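Local coordinates for protein NADH-rubredoxin oxidoreductase (Clostridium acetobutylicum, PDB 3KLJ) that catalyses the NADH-dependent reduction of rubredoxin through a bound FAD, feeding electrons to the dioxygen-scavenging enzymes of an obligate anaerobe, at residues A[51-54]-A[55-59]; A[69-72]-A[73-77]; A[130-133]-A[134-137]; A[140-143]-A[144-148]. All blocks are in the same frame, centred on the assembly; numbering follows the deposited sequence. Where two conformers were deposited one is given.

In the fold
All four contacts are local and follow one another along the chain in numerical order. Contact 1 covers the short helix 51-56 and its exit, and contact 2 does the same for helix 69-74; their centres lie about 27 Å apart. Contacts 3 and 4 take the beginning and end of helix 133-146. The distance between the centres of contacts 3 and 4 is about 14 Å. Contact 1 touches both of these: L51 and N52 pack on residues 130-133, and N58 bonds to K140. In the glutathione-reductase-type fold this joins a helix of the FAD-binding domain to the first helix of the NADH-binding domain beside the flavin. Contact 2 stands apart, about 37 Å between centres from contact 4.

Contact 1: residues A[51-54]-A[55-59]; sequences LNEI and IAKNK
The side chain of E53 lies alongside that of K57, one turn further on, both pointing the same way across the last turn of helix 51-56 in the FAD-binding domain. They form a salt bridge in which NZ of K57 stands 3.2 Å from OE1 of E53 and comes from above the carboxylate plane, 54° out of it. The fully extended lysine chain runs outward beside the glutamate, which brings NZ level with the carboxylate. OE2 of E53 is held by R50 in a second salt bridge, which probably favours the charged carboxylate.

Beneath this pair the backbone keeps its helical bonds. The amide N of A56 reaches O of N52 at 2.7 Å in a nearly straight bond, while N of K57 meets O of E53 at 2.8 Å and is tilted 35° from the carbonyl plane. N58 is the first residue to leave helical backbone angles, and its positive phi turns the chain back beside I54. OD1 of N58 accepts a hydrogen bond from K140 of helix 133-146.

On the buried side, I54 packs on Y133 and A136 of that same helix, and I55 on K140 and on L161 of helix 156-168. I54 also meets the returning chain: CA makes a CH...O contact with O of K59, and the methyls CG2 and CD1 both turn to this oxygen, each 3.3 Å from it.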
loop_
_atom_site.group_PDB
_atom_site.type_symbol
_atom_site.label_atom_id
_atom_site.label_comp_id
_atom_site.label_asym_id
_atom_site.label_seq_id
_atom_site.Cartn_x
_atom_site.Cartn_y
_atom_site.Cartn_z
ATOM N N LEU A 51 3.127 -11.131 0.367
ATOM C CA LEU A 51 4.460 -11.327 0.947
ATOM C C LEU A 51 4.393 -11.929 2.360
ATOM O O LEU A 51 5.267 -12.705 2.752
ATOM C CB LEU A 51 5.279 -10.025 0.918
ATOM C CG LEU A 51 5.889 -9.653 -0.445
ATOM C CD1 LEU A 51 6.541 -8.281 -0.399
ATOM C CD2 LEU A 51 6.893 -10.701 -0.936
ATOM N N ASN A 52 3.341 -11.594 3.106
ATOM C CA ASN A 52 3.136 -12.169 4.430
ATOM C C ASN A 52 2.998 -13.694 4.390
ATOM O O ASN A 52 3.339 -14.370 5.351
ATOM C CB ASN A 52 1.940 -11.513 5.128
ATOM C CG ASN A 52 2.292 -10.159 5.727
ATOM O OD1 ASN A 52 3.335 -10.009 6.362
ATOM N ND2 ASN A 52 1.426 -9.171 5.526
ATOM N N GLU A 53 2.528 -14.226 3.260
ATOM C CA GLU A 53 2.372 -15.674 3.076
ATOM C C GLU A 53 3.689 -16.395 2.797
ATOM O O GLU A 53 3.823 -17.595 3.075
ATOM C CB GLU A 53 1.364 -15.982 1.970
ATOM C CG GLU A 53 -0.025 -15.450 2.251
ATOM C CD GLU A 53 -1.032 -15.884 1.217
ATOM O OE1 GLU A 53 -1.156 -17.104 0.969
ATOM O OE2 GLU A 53 -1.710 -14.999 0.648
ATOM N N ILE A 54 4.649 -15.665 2.240
ATOM C CA ILE A 54 6.010 -16.166 2.073
ATOM C C ILE A 54 6.559 -16.494 3.467
ATOM O O ILE A 54 7.166 -17.543 3.682
ATOM C CB ILE A 54 6.927 -15.116 1.347
ATOM C CG1 ILE A 54 6.336 -14.689 -0.006
ATOM C CG2 ILE A 54 8.365 -15.618 1.224
ATOM C CD1 ILE A 54 6.035 -15.821 -0.977
ATOM N N ILE A 55 6.298 -15.595 4.413
ATOM C CA ILE A 55 6.668 -15.792 5.809
ATOM C C ILE A 55 5.747 -16.833 6.483
ATOM O O ILE A 55 6.229 -17.855 6.960
ATOM C CB ILE A 55 6.695 -14.435 6.577
ATOM C CG1 ILE A 55 7.827 -13.544 6.041
ATOM C CG2 ILE A 55 6.858 -14.655 8.081
ATOM C CD1 ILE A 55 7.603 -12.057 6.219
ATOM N N ALA A 56 4.431 -16.592 6.490
ATOM C CA ALA A 56 3.483 -17.459 7.218
ATOM C C ALA A 56 3.333 -18.906 6.714
ATOM O O ALA A 56 3.140 -19.825 7.517
ATOM C CB ALA A 56 2.099 -16.789 7.327
ATOM N N LYS A 57 3.398 -19.103 5.397
ATOM C CA LYS A 57 3.125 -20.417 4.798
ATOM C C LYS A 57 4.328 -21.037 4.098
ATOM O O LYS A 57 4.212 -22.118 3.496
ATOM C CB LYS A 57 1.959 -20.327 3.809
ATOM C CG LYS A 57 0.554 -20.240 4.445
ATOM C CD LYS A 57 -0.454 -19.921 3.353
ATOM C CE LYS A 57 -1.879 -19.811 3.880
ATOM N NZ LYS A 57 -2.719 -19.181 2.827
ATOM N N ASN A 58 5.478 -20.369 4.193
ATOM C CA ASN A 58 6.711 -20.850 3.555
ATOM C C ASN A 58 6.547 -20.985 2.031
ATOM O O ASN A 58 7.122 -21.884 1.411
ATOM C CB ASN A 58 7.172 -22.175 4.199
ATOM C CG ASN A 58 8.544 -22.624 3.719
ATOM O OD1 ASN A 58 9.465 -21.822 3.599
ATOM N ND2 ASN A 58 8.677 -23.914 3.439
ATOM N N LYS A 59 5.745 -20.100 1.441
ATOM C CA LYS A 59 5.575 -20.048 -0.011
ATOM C C LYS A 59 6.782 -19.359 -0.649
ATOM O O LYS A 59 7.487 -18.594 0.014
ATOM C CB LYS A 59 4.259 -19.339 -0.377
ATOM C CG LYS A 59 3.031 -20.242 -0.130
ATOM C CD LYS A 59 1.723 -19.530 -0.444
ATOM C CE LYS A 59 0.537 -20.489 -0.273
ATOM N NZ LYS A 59 0.664 -21.700 -1.131
#

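Contact 2: residues A[69-72]-A[73-77]; sequences NDWY and EKNNI
The carbonyl group of W71 receives both the backbone and the side chain of N75, at the C-terminal end of helix 69-74, where the chain leaves through a Schellman motif with N76 in positive phi. Among the polar contacts, N of N75 bonds to O of W71 at 3.1 Å, and ND2 of the same asparagine adds a weak bond to that oxygen, which keeps the side-chain amide near the indole. Two bonds make the motif: N of N76 reaches O of E73 at 3.0 Å, and the longer-range, weak one runs from N of I77 to O of Y72 at 2.8 Å. One residue before N75, N of K74 is bonded to O of D70 at 2.9 Å.

Contacts with the flat groups come next. ND2 of N75 sits over one face of the W71 ring, 3.2 Å from CE2 and displaced toward the rim, with ring and amide planes 64° apart. A chi1 of -174° puts the indole on the side of its own carbonyl carbon, where the N75 amide can lie over its face. Its CE3 stands over the centre of the Y72 ring, 3.7 Å above the plane, and F22 of helix 19-28 also meets the indole.

The apolar contacts belong to I77, which packs against both aromatic residues and on I35 and M37 of strand 35-38 in the parallel sheet of the FAD-binding domain. Its two branches divide the work: CD1 approaches CZ3 of W71 at 3.6 Å, while CG2 meets the edge of the Y72 ring, 3.9 Å from CD1 of Y72.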
loop_
_atom_site.group_PDB
_atom_site.type_symbol
_atom_site.label_atom_id
_atom_site.label_comp_id
_atom_site.label_asym_id
_atom_site.label_seq_id
_atom_site.Cartn_x
_atom_site.Cartn_y
_atom_site.Cartn_z
ATOM N N ASN A 69 7.017 -16.846 -16.682
ATOM C CA ASN A 69 7.867 -16.449 -17.817
ATOM C C ASN A 69 7.219 -16.650 -19.180
ATOM O O ASN A 69 7.257 -15.758 -20.030
ATOM C CB ASN A 69 9.203 -17.203 -17.781
ATOM C CG ASN A 69 10.306 -16.404 -17.122
ATOM O OD1 ASN A 69 10.987 -15.608 -17.769
ATOM N ND2 ASN A 69 10.494 -16.619 -15.827
ATOM N N ASP A 70 6.635 -17.836 -19.370
ATOM C CA ASP A 70 6.038 -18.221 -20.647
ATOM C C ASP A 70 4.973 -17.240 -21.142
ATOM O O ASP A 70 4.791 -17.075 -22.347
ATOM C CB ASP A 70 5.457 -19.635 -20.567
ATOM C CG ASP A 70 5.396 -20.312 -21.918
ATOM O OD1 ASP A 70 5.977 -19.768 -22.883
ATOM O OD2 ASP A 70 4.770 -21.384 -22.017
ATOM N N TRP A 71 4.283 -16.583 -20.217
ATOM C CA TRP A 71 3.254 -15.627 -20.589
ATOM C C TRP A 71 3.844 -14.416 -21.308
ATOM O O TRP A 71 3.291 -13.967 -22.314
ATOM C CB TRP A 71 2.462 -15.193 -19.359
ATOM C CG TRP A 71 1.287 -14.329 -19.661
ATOM C CD1 TRP A 71 0.013 -14.739 -19.927
ATOM C CD2 TRP A 71 1.270 -12.897 -19.713
ATOM N NE1 TRP A 71 -0.799 -13.648 -20.145
ATOM C CE2 TRP A 71 -0.051 -12.507 -20.023
ATOM C CE3 TRP A 71 2.246 -11.908 -19.537
ATOM C CZ2 TRP A 71 -0.424 -11.167 -20.158
ATOM C CZ3 TRP A 71 1.873 -10.571 -19.662
ATOM C CH2 TRP A 71 0.547 -10.215 -19.969
ATOM N N TYR A 72 4.951 -13.885 -20.784
ATOM C CA TYR A 72 5.611 -12.713 -21.379
ATOM C C TYR A 72 6.230 -13.030 -22.734
ATOM O O TYR A 72 6.259 -12.164 -23.620
ATOM C CB TYR A 72 6.669 -12.122 -20.438
ATOM C CG TYR A 72 6.096 -11.597 -19.144
ATOM C CD1 TYR A 72 5.654 -10.281 -19.037
ATOM C CD2 TYR A 72 5.976 -12.433 -18.027
ATOM C CE1 TYR A 72 5.117 -9.803 -17.845
ATOM C CE2 TYR A 72 5.430 -11.971 -16.834
ATOM C CZ TYR A 72 5.007 -10.662 -16.749
ATOM O OH TYR A 72 4.485 -10.222 -15.566
ATOM N N GLU A 73 6.723 -14.261 -22.889
ATOM C CA GLU A 73 7.285 -14.728 -24.162
ATOM C C GLU A 73 6.206 -14.971 -25.222
ATOM O O GLU A 73 6.331 -14.502 -26.356
ATOM C CB GLU A 73 8.132 -15.995 -23.964
ATOM C CG GLU A 73 9.554 -15.715 -23.490
ATOM C CD GLU A 73 10.384 -16.974 -23.316
ATOM O OE1 GLU A 73 10.266 -17.910 -24.143
ATOM O OE2 GLU A 73 11.168 -17.023 -22.346
ATOM N N LYS A 74 5.149 -15.699 -24.849
ATOM C CA LYS A 74 4.006 -15.936 -25.736
ATOM C C LYS A 74 3.404 -14.612 -26.219
ATOM O O LYS A 74 2.968 -14.498 -27.362
ATOM C CB LYS A 74 2.934 -16.765 -25.021
ATOM C CG LYS A 74 2.393 -17.930 -25.841
ATOM C CD LYS A 74 3.387 -19.099 -25.876
ATOM C CE LYS A 74 2.853 -20.300 -26.654
ATOM N NZ LYS A 74 2.867 -20.060 -28.128
ATOM N N ASN A 75 3.395 -13.610 -25.344
ATOM C CA ASN A 75 2.826 -12.306 -25.676
ATOM C C ASN A 75 3.839 -11.282 -26.166
ATOM O O ASN A 75 3.492 -10.117 -26.387
ATOM C CB ASN A 75 2.038 -11.759 -24.490
ATOM C CG ASN A 75 0.704 -12.445 -24.324
ATOM O OD1 ASN A 75 -0.109 -12.473 -25.250
ATOM N ND2 ASN A 75 0.473 -13.014 -23.146
ATOM N N ASN A 76 5.085 -11.723 -26.333
ATOM C CA ASN A 76 6.185 -10.870 -26.812
ATOM C C ASN A 76 6.504 -9.617 -25.999
ATOM O O ASN A 76 7.071 -8.659 -26.526
ATOM C CB ASN A 76 5.989 -10.489 -28.276
ATOM C CG ASN A 76 6.983 -11.150 -29.165
ATOM O OD1 ASN A 76 6.902 -12.354 -29.415
ATOM N ND2 ASN A 76 7.945 -10.372 -29.656
ATOM N N ILE A 77 6.144 -9.623 -24.724
ATOM C CA ILE A 77 6.506 -8.526 -23.846
ATOM C C ILE A 77 7.923 -8.754 -23.345
ATOM O O ILE A 77 8.227 -9.800 -22.769
ATOM C CB ILE A 77 5.517 -8.392 -22.667
ATOM C CG1 ILE A 77 4.139 -7.955 -23.184
ATOM C CG2 ILE A 77 6.053 -7.409 -21.630
ATOM C CD1 ILE A 77 2.973 -8.361 -22.282
#

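Contact 3: residues A[130-133]-A[134-137]; sequences LYSY and DDAL. With FAD (flavin-adenine dinucleotide), chain B.
S132 and D135 grip each other's backbones in a capping box that starts helix 133-146, the first helix of the NADH-binding domain. This is the tight part of the contact. OG of S132 accepts from N of D135 at 3.0 Å; a chi1 of 69° sets the hydroxyl between the backbone N and the carbonyl carbon, facing N of D135. In return, OD1 of D135 takes two amides, N of Y131 and N of S132, each at 2.9 Å and from opposite faces of the carboxylate plane. The first arrives on the anti side, the second from 35° out of plane. These two bonds fix the loop just where Y131 departs for the cofactor. Below it, CD1 of L130 rests on CB of A136 at 3.8 Å, while CD2 touches the methyl C7M of the flavin.

The solvent side lies at the partly exposed L137 and D134. CG of L137 lies over one face of the buried Y133 ring, and CD1 of L137 approaches CE2 of Y133 at 3.8 Å. The carboxylate of D134 forms a salt bridge with K42 and a hydrogen bond with Y43, whose ring also meets Y133 edge-to-face.

The ring of Y131, an FAD-binding residue, extends to the pyrophosphate. Its OH receives a hydrogen bond from the backbone N of S114 and donates to O1A of FAD, near the ring plane, at 2.5 Å.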
loop_
_atom_site.group_PDB
_atom_site.type_symbol
_atom_site.label_atom_id
_atom_site.label_comp_id
_atom_site.label_asym_id
_atom_site.label_seq_id
_atom_site.Cartn_x
_atom_site.Cartn_y
_atom_site.Cartn_z
ATOM N N LEU A 130 9.671 -4.718 5.297
ATOM C CA LEU A 130 9.061 -5.617 4.358
ATOM C C LEU A 130 8.453 -4.806 3.222
ATOM O O LEU A 130 7.399 -4.178 3.382
ATOM C CB LEU A 130 7.996 -6.470 5.059
ATOM C CG LEU A 130 7.198 -7.459 4.211
ATOM C CD1 LEU A 130 8.139 -8.452 3.528
ATOM C CD2 LEU A 130 6.155 -8.180 5.067
ATOM N N TYR A 131 9.141 -4.809 2.089
ATOM C CA TYR A 131 8.590 -4.263 0.859
ATOM C C TYR A 131 8.651 -5.303 -0.257
ATOM O O TYR A 131 7.655 -5.531 -0.947
ATOM C CB TYR A 131 9.289 -2.965 0.419
ATOM C CG TYR A 131 8.443 -2.244 -0.607
ATOM C CD1 TYR A 131 7.380 -1.438 -0.202
ATOM C CD2 TYR A 131 8.656 -2.420 -1.977
ATOM C CE1 TYR A 131 6.562 -0.808 -1.125
ATOM C CE2 TYR A 131 7.843 -1.794 -2.911
ATOM C CZ TYR A 131 6.791 -0.989 -2.469
ATOM O OH TYR A 131 5.972 -0.340 -3.366
ATOM N N SER A 132 9.816 -5.936 -0.403
ATOM C CA SER A 132 10.112 -6.812 -1.539
ATOM C C SER A 132 10.164 -8.285 -1.163
ATOM O O SER A 132 10.225 -8.631 0.018
ATOM C CB SER A 132 11.450 -6.423 -2.140
ATOM O OG SER A 132 12.485 -6.751 -1.237
ATOM N N TYR A 133 10.159 -9.153 -2.170
ATOM C CA TYR A 133 10.316 -10.591 -1.922
ATOM C C TYR A 133 11.640 -10.893 -1.215
ATOM O O TYR A 133 11.681 -11.715 -0.306
ATOM C CB TYR A 133 10.194 -11.392 -3.217
ATOM C CG TYR A 133 10.410 -12.880 -3.027
ATOM C CD1 TYR A 133 9.423 -13.680 -2.443
ATOM C CD2 TYR A 133 11.609 -13.490 -3.419
ATOM C CE1 TYR A 133 9.620 -15.053 -2.257
ATOM C CE2 TYR A 133 11.814 -14.869 -3.236
ATOM C CZ TYR A 133 10.816 -15.635 -2.657
ATOM O OH TYR A 133 10.998 -16.991 -2.477
ATOM N N ASP A 134 12.715 -10.221 -1.633
ATOM C CA ASP A 134 14.019 -10.382 -0.974
ATOM C C ASP A 134 13.983 -9.925 0.490
ATOM O O ASP A 134 14.634 -10.529 1.340
ATOM C CB ASP A 134 15.126 -9.664 -1.753
ATOM C CG ASP A 134 15.565 -10.433 -3.002
ATOM O OD1 ASP A 134 15.236 -11.629 -3.143
ATOM O OD2 ASP A 134 16.245 -9.835 -3.857
ATOM N N ASP A 135 13.215 -8.871 0.772
ATOM C CA ASP A 135 12.975 -8.399 2.136
ATOM C C ASP A 135 12.374 -9.507 2.998
ATOM O O ASP A 135 12.885 -9.803 4.082
ATOM C CB ASP A 135 12.015 -7.198 2.143
ATOM C CG ASP A 135 12.690 -5.883 1.752
ATOM O OD1 ASP A 135 11.962 -4.957 1.339
ATOM O OD2 ASP A 135 13.922 -5.763 1.874
ATOM N N ALA A 136 11.292 -10.113 2.502
ATOM C CA ALA A 136 10.630 -11.219 3.184
ATOM C C ALA A 136 11.630 -12.310 3.565
ATOM O O ALA A 136 11.653 -12.739 4.712
ATOM C CB ALA A 136 9.503 -11.790 2.334
ATOM N N LEU A 137 12.459 -12.730 2.611
ATOM C CA LEU A 137 13.475 -13.763 2.854
ATOM C C LEU A 137 14.456 -13.362 3.952
ATOM O O LEU A 137 14.755 -14.162 4.837
ATOM C CB LEU A 137 14.242 -14.096 1.566
ATOM C CG LEU A 137 13.547 -14.863 0.436
ATOM C CD1 LEU A 137 14.574 -15.249 -0.621
ATOM C CD2 LEU A 137 12.835 -16.110 0.953
HETATM P PA FAD B . 5.151 -1.846 -6.810
HETATM O O1A FAD B . 6.035 -1.261 -5.740
HETATM O O2A FAD B . 4.418 -3.083 -6.351
HETATM O O5B FAD B . 6.025 -2.175 -8.104
HETATM C C5B FAD B . 6.924 -1.219 -8.637
HETATM C C4B FAD B . 8.149 -1.937 -9.203
HETATM O O4B FAD B . 9.000 -0.994 -9.852
HETATM C C3B FAD B . 8.975 -2.580 -8.092
HETATM O O3B FAD B . 9.226 -3.936 -8.424
HETATM C C2B FAD B . 10.261 -1.777 -8.039
HETATM O O2B FAD B . 11.388 -2.578 -7.761
HETATM C C1B FAD B . 10.342 -1.202 -9.446
HETATM N N9A FAD B . 11.124 0.046 -9.531
HETATM C C8A FAD B . 11.210 1.045 -8.599
HETATM N N7A FAD B . 12.031 2.010 -9.076
HETATM C C5A FAD B . 12.466 1.648 -10.300
HETATM C C6A FAD B . 13.323 2.262 -11.214
HETATM N N6A FAD B . 14.086 3.287 -10.831
HETATM N N1A FAD B . 13.591 1.623 -12.412
HETATM C C2A FAD B . 13.022 0.397 -12.703
HETATM N N3A FAD B . 12.183 -0.209 -11.786
HETATM C C4A FAD B . 11.905 0.411 -10.602
HETATM N N1 FAD B . -2.373 -3.136 -0.904
HETATM C C2 FAD B . -3.715 -3.382 -0.708
HETATM O O2 FAD B . -4.539 -2.806 -1.398
HETATM N N3 FAD B . -4.138 -4.293 0.239
HETATM C C4 FAD B . -3.214 -4.956 1.012
HETATM O O4 FAD B . -3.626 -5.753 1.860
HETATM C C4X FAD B . -1.845 -4.706 0.835
HETATM N N5 FAD B . -0.893 -5.368 1.596
HETATM C C5X FAD B . 0.454 -5.119 1.410
HETATM C C6 FAD B . 1.410 -5.787 2.187
HETATM C C7 FAD B . 2.775 -5.532 1.978
HETATM C C7M FAD B . 3.803 -6.244 2.808
HETATM C C8 FAD B . 3.177 -4.609 1.012
HETATM C C8M FAD B . 4.635 -4.311 0.772
HETATM C C9 FAD B . 2.222 -3.947 0.251
HETATM C C9A FAD B . 0.860 -4.201 0.442
HETATM N N10 FAD B . -0.091 -3.538 -0.331
HETATM C C10 FAD B . -1.436 -3.791 -0.136
HETATM C "C1'" FAD B . 0.337 -2.536 -1.352
HETATM C "C2'" FAD B . 0.372 -3.106 -2.754
HETATM O "O2'" FAD B . 1.372 -4.104 -2.804
HETATM C "C3'" FAD B . 0.709 -1.965 -3.692
HETATM O "O3'" FAD B . -0.356 -1.033 -3.706
HETATM C "C4'" FAD B . 0.967 -2.418 -5.119
HETATM O "O4'" FAD B . 2.006 -3.388 -5.154
HETATM C "C5'" FAD B . 1.409 -1.209 -5.934
HETATM O "O5'" FAD B . 1.826 -1.680 -7.189
HETATM P P FAD B . 2.791 -0.789 -8.083
HETATM O O1P FAD B . 3.031 -1.507 -9.401
HETATM O O2P FAD B . 2.261 0.616 -8.230
HETATM O O3P FAD B . 4.158 -0.653 -7.235
#

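Contact 4: residues A[140-143]-A[144-148]; sequences KDEC and KNKGK
The backbone of 140-148 carries helix 133-146 to its C-terminal end, where N of K146 bonds to O of E142 at 2.6 Å and almost in line with the carbonyl, before G147 breaks the helix with a positive phi of 98°. At these angles a side chain would press against the preceding carbonyl oxygen. N of G147 still reaches back to O of C143 at 2.9 Å, now from above the carbonyl plane, and the chain passes on to K148, which pairs through its backbone with C222 at strand 222-225. The helix end is thereby joined to the parallel sheet of the NADH-binding domain.

C143 faces inward and packs on T170 and C222. The disulfide known between C143 and C222 is absent here.

On another side K140 and K144 run side by side in the same direction. Their ammonium groups are 4.4 Å apart at the NZ atoms, and the like charges are probably eased by D141, near K144 though beyond salt-bridge distance; NZ of K140 is also bonded to N58.

E142 and K146 carry the main side-chain contact, one turn apart on the surface. The glutamate chain bends at chi2 (-63°), bringing the carboxylate over the lysine's aliphatic part: OE1 of E142 lies 3.5 Å from CG of K146. The salt bridge itself is long, with NZ of K146 3.6 Å from OE1 of E142.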
loop_
_atom_site.group_PDB
_atom_site.type_symbol
_atom_site.label_atom_id
_atom_site.label_comp_id
_atom_site.label_asym_id
_atom_site.label_seq_id
_atom_site.Cartn_x
_atom_site.Cartn_y
_atom_site.Cartn_z
ATOM N N LYS A 140 12.609 -13.648 7.122
ATOM C CA LYS A 140 12.448 -15.076 7.429
ATOM C C LYS A 140 13.653 -15.613 8.187
ATOM O O LYS A 140 13.506 -16.243 9.233
ATOM C CB LYS A 140 12.254 -15.901 6.152
ATOM C CG LYS A 140 10.824 -15.942 5.619
ATOM C CD LYS A 140 10.646 -17.126 4.670
ATOM C CE LYS A 140 10.399 -18.407 5.436
ATOM N NZ LYS A 140 10.574 -19.608 4.578
ATOM N N ASP A 141 14.842 -15.326 7.660
ATOM C CA ASP A 141 16.088 -15.887 8.177
ATOM C C ASP A 141 16.555 -15.276 9.486
ATOM O O ASP A 141 17.072 -15.992 10.341
ATOM C CB ASP A 141 17.194 -15.804 7.124
ATOM C CG ASP A 141 17.003 -16.808 6.007
ATOM O OD1 ASP A 141 15.960 -16.738 5.323
ATOM O OD2 ASP A 141 17.890 -17.670 5.821
ATOM N N GLU A 142 16.381 -13.965 9.651
ATOM C CA GLU A 142 16.763 -13.332 10.912
ATOM C C GLU A 142 15.880 -13.808 12.061
ATOM O O GLU A 142 16.368 -14.010 13.172
ATOM C CB GLU A 142 16.772 -11.806 10.819
ATOM C CG GLU A 142 18.152 -11.174 10.678
ATOM C CD GLU A 142 19.074 -11.418 11.869
ATOM O OE1 GLU A 142 19.232 -10.515 12.719
ATOM O OE2 GLU A 142 19.639 -12.520 11.954
ATOM N N CYS A 143 14.591 -14.000 11.776
ATOM C CA CYS A 143 13.633 -14.520 12.759
ATOM C C CYS A 143 14.026 -15.907 13.269
ATOM O O CYS A 143 13.925 -16.172 14.466
ATOM C CB CYS A 143 12.206 -14.531 12.197
ATOM S SG CYS A 143 11.497 -12.881 11.970
ATOM N N LYS A 144 14.477 -16.781 12.371
ATOM C CA LYS A 144 15.020 -18.091 12.773
ATOM C C LYS A 144 16.335 -17.934 13.537
ATOM O O LYS A 144 16.588 -18.648 14.504
ATOM C CB LYS A 144 15.251 -19.000 11.557
ATOM C CG LYS A 144 14.005 -19.316 10.726
ATOM C CD LYS A 144 14.270 -20.500 9.793
ATOM C CE LYS A 144 13.334 -20.507 8.590
ATOM N NZ LYS A 144 13.795 -19.552 7.548
ATOM N N ASN A 145 17.159 -16.991 13.083
ATOM C CA ASN A 145 18.492 -16.728 13.641
ATOM C C ASN A 145 18.439 -16.085 15.041
ATOM O O ASN A 145 19.124 -16.531 15.961
ATOM C CB ASN A 145 19.276 -15.858 12.640
ATOM C CG ASN A 145 20.704 -15.555 13.074
ATOM O OD1 ASN A 145 21.185 -14.438 12.872
ATOM N ND2 ASN A 145 21.398 -16.543 13.634
ATOM N N LYS A 146 17.617 -15.048 15.188
ATOM C CA LYS A 146 17.470 -14.319 16.449
ATOM C C LYS A 146 16.513 -15.028 17.401
ATOM O O LYS A 146 16.707 -15.005 18.620
ATOM C CB LYS A 146 16.987 -12.888 16.193
ATOM C CG LYS A 146 18.056 -11.939 15.645
ATOM C CD LYS A 146 18.726 -11.164 16.770
ATOM C CE LYS A 146 19.483 -9.959 16.241
ATOM N NZ LYS A 146 20.898 -10.305 15.931
ATOM N N GLY A 147 15.480 -15.655 16.839
ATOM C CA GLY A 147 14.515 -16.415 17.632
ATOM C C GLY A 147 13.229 -15.678 17.961
ATOM O O GLY A 147 12.286 -16.287 18.474
ATOM N N LYS A 148 13.201 -14.369 17.695
ATOM C CA LYS A 148 11.997 -13.531 17.879
ATOM C C LYS A 148 12.082 -12.218 17.083
ATOM O O LYS A 148 13.169 -11.783 16.703
ATOM C CB LYS A 148 11.701 -13.264 19.369
ATOM C CG LYS A 148 12.820 -12.568 20.144
ATOM C CD LYS A 148 12.813 -12.943 21.622
ATOM C CE LYS A 148 11.767 -12.164 22.406
ATOM N NZ LYS A 148 11.672 -12.633 23.826
#